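Local coordinates for protein (thiaminase I) (Bacillus subtilis, PDB 3THI), which breaks down thiamin as a transferase, probably cleaving the vitamin by exchanging its thiazole part for another nucleophile, at residues Leu3-Tyr8 and Lys279-Val284; Ala286-Val291 and His312-Ala317. All coordinates share one frame; numbering follows the deposited sequence.

Contact 1: residues Leu3-Tyr8 and Lys279-Val284; sequences LKVAIY and KKLANV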
# COMPACT_ATOMS: atom_id res chain seq x y z
N LEU A 3 19.86 -6.71 -17.07
CA LEU A 3 18.45 -6.35 -16.98
C LEU A 3 18.28 -5.11 -16.09
O LEU A 3 18.90 -5.03 -15.02
CB LEU A 3 17.59 -7.52 -16.43
CG LEU A 3 17.44 -8.80 -17.28
CD1 LEU A 3 16.78 -9.91 -16.47
CD2 LEU A 3 16.63 -8.54 -18.53
N LYS A 4 17.51 -4.14 -16.57
CA LYS A 4 17.23 -2.92 -15.81
C LYS A 4 15.96 -3.21 -15.01
O LYS A 4 14.91 -3.55 -15.57
CB LYS A 4 17.06 -1.70 -16.71
CG LYS A 4 18.37 -1.24 -17.32
CD LYS A 4 18.21 0.03 -18.15
CE LYS A 4 19.55 0.42 -18.77
NZ LYS A 4 19.49 1.60 -19.68
N VAL A 5 16.09 -3.11 -13.69
CA VAL A 5 15.00 -3.42 -12.78
C VAL A 5 14.73 -2.28 -11.85
O VAL A 5 15.66 -1.60 -11.42
CB VAL A 5 15.39 -4.61 -11.87
CG1 VAL A 5 14.16 -5.33 -11.35
CG2 VAL A 5 16.34 -5.55 -12.57
N ALA A 6 13.47 -2.11 -11.48
CA ALA A 6 13.07 -1.08 -10.54
C ALA A 6 12.17 -1.69 -9.47
O ALA A 6 11.13 -2.28 -9.79
CB ALA A 6 12.35 0.06 -11.24
N ILE A 7 12.61 -1.64 -8.22
CA ILE A 7 11.82 -2.14 -7.10
C ILE A 7 10.83 -1.04 -6.66
O ILE A 7 10.96 0.11 -7.09
CB ILE A 7 12.71 -2.64 -5.90
CG1 ILE A 7 13.72 -1.58 -5.45
CG2 ILE A 7 13.45 -3.89 -6.31
CD1 ILE A 7 13.15 -0.52 -4.54
N TYR A 8 9.83 -1.40 -5.87
CA TYR A 8 8.85 -0.40 -5.41
C TYR A 8 9.53 0.55 -4.42
O TYR A 8 9.97 0.14 -3.35
CB TYR A 8 7.64 -1.09 -4.77
CG TYR A 8 6.49 -0.15 -4.56
CD1 TYR A 8 5.80 0.39 -5.65
CD2 TYR A 8 6.08 0.21 -3.28
CE1 TYR A 8 4.73 1.27 -5.46
CE2 TYR A 8 5.03 1.09 -3.08
CZ TYR A 8 4.36 1.62 -4.17
OH TYR A 8 3.33 2.50 -3.95
N LYS A 279 10.70 -12.51 -17.09
CA LYS A 279 9.62 -13.20 -16.37
C LYS A 279 10.23 -13.93 -15.19
O LYS A 279 9.64 -14.00 -14.10
CB LYS A 279 8.93 -14.21 -17.29
CG LYS A 279 7.89 -13.63 -18.24
CD LYS A 279 7.59 -14.65 -19.33
CE LYS A 279 6.30 -14.35 -20.07
NZ LYS A 279 6.28 -13.05 -20.75
N LYS A 280 11.41 -14.49 -15.41
CA LYS A 280 12.12 -15.23 -14.39
C LYS A 280 12.48 -14.28 -13.24
O LYS A 280 12.31 -14.62 -12.06
CB LYS A 280 13.37 -15.86 -15.00
CG LYS A 280 13.89 -17.06 -14.24
CD LYS A 280 15.12 -17.66 -14.88
CE LYS A 280 15.57 -18.90 -14.12
NZ LYS A 280 16.85 -19.46 -14.65
N LEU A 281 12.94 -13.08 -13.58
CA LEU A 281 13.29 -12.06 -12.60
C LEU A 281 12.05 -11.57 -11.85
O LEU A 281 12.08 -11.42 -10.62
CB LEU A 281 14.00 -10.88 -13.28
CG LEU A 281 14.37 -9.69 -12.40
CD1 LEU A 281 15.34 -10.12 -11.29
CD2 LEU A 281 14.98 -8.61 -13.24
N ALA A 282 10.98 -11.30 -12.58
CA ALA A 282 9.73 -10.86 -11.97
C ALA A 282 9.30 -11.87 -10.89
O ALA A 282 8.91 -11.50 -9.79
CB ALA A 282 8.64 -10.73 -13.03
N ASN A 283 9.41 -13.15 -11.22
CA ASN A 283 9.05 -14.21 -10.29
C ASN A 283 9.93 -14.23 -9.06
O ASN A 283 9.43 -14.40 -7.94
CB ASN A 283 9.08 -15.56 -11.00
CG ASN A 283 7.73 -15.93 -11.57
OD1 ASN A 283 6.78 -16.22 -10.84
ND2 ASN A 283 7.62 -15.89 -12.89
N VAL A 284 11.23 -14.06 -9.25
CA VAL A 284 12.19 -14.01 -8.15
C VAL A 284 11.82 -12.83 -7.25
O VAL A 284 11.66 -12.97 -6.05
CB VAL A 284 13.66 -13.85 -8.66
CG1 VAL A 284 14.58 -13.48 -7.51
CG2 VAL A 284 14.15 -15.15 -9.31

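Contact 2: residues Ala286-Val291 and His312-Ala317; sequences ASADTV and HQVYEA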
# COMPACT_ATOMS: atom_id res chain seq x y z
N ALA A 286 9.09 -11.49 -6.77
CA ALA A 286 7.83 -11.74 -6.09
C ALA A 286 7.86 -13.06 -5.30
O ALA A 286 6.88 -13.40 -4.62
CB ALA A 286 6.69 -11.76 -7.11
N SER A 287 8.98 -13.78 -5.36
CA SER A 287 9.08 -15.06 -4.66
C SER A 287 8.98 -14.87 -3.17
O SER A 287 9.30 -13.80 -2.64
CB SER A 287 10.39 -15.80 -4.99
OG SER A 287 11.47 -15.35 -4.18
N ALA A 288 8.52 -15.92 -2.49
CA ALA A 288 8.37 -15.92 -1.06
C ALA A 288 9.74 -15.71 -0.38
O ALA A 288 9.85 -14.97 0.61
CB ALA A 288 7.72 -17.22 -0.61
N ASP A 289 10.77 -16.33 -0.94
CA ASP A 289 12.13 -16.20 -0.41
C ASP A 289 12.62 -14.75 -0.43
O ASP A 289 13.13 -14.24 0.58
CB ASP A 289 13.10 -17.06 -1.22
CG ASP A 289 13.08 -18.53 -0.82
OD1 ASP A 289 12.21 -18.94 -0.03
OD2 ASP A 289 13.94 -19.28 -1.30
N THR A 290 12.48 -14.10 -1.58
CA THR A 290 12.91 -12.71 -1.75
C THR A 290 12.16 -11.75 -0.84
O THR A 290 12.78 -10.95 -0.14
CB THR A 290 12.70 -12.24 -3.20
OG1 THR A 290 13.45 -13.08 -4.08
CG2 THR A 290 13.18 -10.82 -3.36
N VAL A 291 10.83 -11.83 -0.84
CA VAL A 291 10.01 -10.95 -0.02
C VAL A 291 10.28 -11.15 1.47
O VAL A 291 10.37 -10.17 2.22
CB VAL A 291 8.49 -11.08 -0.34
CG1 VAL A 291 7.65 -10.35 0.70
CG2 VAL A 291 8.21 -10.47 -1.71
N HIS A 312 1.24 -16.57 1.09
CA HIS A 312 1.01 -17.16 2.41
C HIS A 312 2.33 -17.57 3.07
O HIS A 312 2.54 -17.36 4.26
CB HIS A 312 0.13 -18.42 2.32
CG HIS A 312 -1.27 -18.16 1.86
ND1 HIS A 312 -2.21 -17.54 2.65
CD2 HIS A 312 -1.90 -18.48 0.71
CE1 HIS A 312 -3.36 -17.49 2.01
NE2 HIS A 312 -3.20 -18.06 0.83
N GLN A 313 3.20 -18.19 2.28
CA GLN A 313 4.50 -18.67 2.74
C GLN A 313 5.31 -17.65 3.56
O GLN A 313 5.96 -18.02 4.54
CB GLN A 313 5.33 -19.15 1.55
CG GLN A 313 6.57 -19.96 1.89
CD GLN A 313 6.23 -21.34 2.41
OE1 GLN A 313 6.63 -21.72 3.52
NE2 GLN A 313 5.50 -22.11 1.61
N VAL A 314 5.24 -16.38 3.18
CA VAL A 314 5.98 -15.34 3.90
C VAL A 314 5.39 -15.11 5.29
O VAL A 314 6.12 -14.93 6.26
CB VAL A 314 6.04 -14.01 3.11
CG1 VAL A 314 7.08 -13.09 3.72
CG2 VAL A 314 6.38 -14.28 1.67
N TYR A 315 4.07 -15.12 5.40
CA TYR A 315 3.41 -14.94 6.69
C TYR A 315 3.73 -16.14 7.56
O TYR A 315 3.96 -16.00 8.76
CB TYR A 315 1.90 -14.84 6.51
CG TYR A 315 1.46 -13.54 5.89
CD1 TYR A 315 1.42 -12.37 6.66
CD2 TYR A 315 1.09 -13.48 4.55
CE1 TYR A 315 1.02 -11.17 6.11
CE2 TYR A 315 0.69 -12.27 3.98
CZ TYR A 315 0.66 -11.12 4.77
OH TYR A 315 0.27 -9.93 4.24
N GLU A 316 3.72 -17.31 6.95
CA GLU A 316 4.01 -18.55 7.65
C GLU A 316 5.43 -18.48 8.23
O GLU A 316 5.64 -18.69 9.42
CB GLU A 316 3.87 -19.74 6.69
CG GLU A 316 2.46 -19.84 6.05
CD GLU A 316 2.36 -20.85 4.88
OE1 GLU A 316 3.40 -21.36 4.41
OE2 GLU A 316 1.23 -21.11 4.41
N ALA A 317 6.38 -18.07 7.39
CA ALA A 317 7.78 -17.96 7.78
C ALA A 317 8.13 -16.83 8.74
O ALA A 317 9.01 -16.98 9.60
CB ALA A 317 8.66 -17.88 6.54

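Contact 1: residues Leu3-Tyr8 and Lys279-Val284
The helix turn that brings L281 against L3 and V5 is tied at K279 O, a carbonyl oxygen that takes two bonds from one residue. N283 N reaches K279 O at 3.0 Å as the usual helical bond, and N283 ND2 comes to the same oxygen from the opposite face of the carbonyl plane, also at 3.0 Å. This second donor stands well above that plane, 45° out of it. The amide of N283 is fixed at both ends, since ND2 also bonds D76 O while OD1 accepts from D78 N, so its rotation is set and the helix is joined to the nearby loop.

On the face turned to the strand the contact is wholly apolar and rests on one methyl. L281 holds its CG anti to the backbone N (chi1 177°), and its CD2 meets the strand side chains tip to tip. V5 CG2 presses on L281 CD2 at 3.4 Å, closer than carbons usually pack, and V5 CG1 lies 3.9 Å from the same CD2. L3 CD1 also comes to 3.9 Å from L281 CD2, so this methyl sits against side chains two residues apart on one face of the strand. W25 of helix 14-28 touches both L3 and L281, and L34 and V52, from the flanking strands, touch V5 and L281.

A helix laid over parallel strands 2-6, 33-36 and 52-56, beside the helix that links the first two, is consistent with an α/β domain of the periplasmic-binding-protein fold.

Contact 2: residues Ala286-Val291 and His312-Ala317
A288 and V314 form the middle of this contact, where the two backbones come within 5.5 Å between A288 CA and V314 CA. V314 CG2 settles against the backbone of the first helical residue, 3.7 Å from A288 O and 3.8 Å from A288 CA. The A288 methyl meets both V314 CG2 and the side chain before it, with A288 CB 3.8 Å from Q313 CB. Q313 touches with the base of its chain alone: a bend at chi2 (71°) carries the amide away from helix 288-295. One turn further on, V291 and V314 cross at about a right angle, V291 CG1 lying 4.1 Å from V314 CG1. The two branches of V314 therefore share the work, CG2 on A288 and CG1 on V291. The interface is small and apolar, buried around the valines and open to solvent at Q313.

Behind these side chains, polar groups hold the two segments in place. S287 is the N-cap residue, and its carbonyl takes the first helical bond, V291 N to S287 O at 3.1 Å; S287 OG bonds V284 O in the preceding helix. R311, the residue before H312, bonds A286 O through NE and also touches A288. D82 OD1 accepts from Q313 N.

P309, on strand 308-309, touches both V291 and V314, while Y315 turns to helix 324-332 and bonds P309 O through its hydroxyl. T290 faces helix 14-28, so helix 288-295 lies between that helix and helix 312-318.

Starting at the N terminus, strand 2-6 enters contact 1 at once but waits some 270 residues for its partner, helix 275-286, so this pairing closes a loop holding most of the chain. Contact 2 opens directly afterwards and closes a short one, about 20 residues long, between helix 288-295 and helix 312-318. The two are in series, neither nested nor crossing, with centres about 16 Å apart. They meet at the joint between successive helices, where V284 O and T290 OG1 are 2.7 Å apart, a probable hydrogen bond. Together they link the first strand, through two consecutive helices, to the helix after strand 308-309.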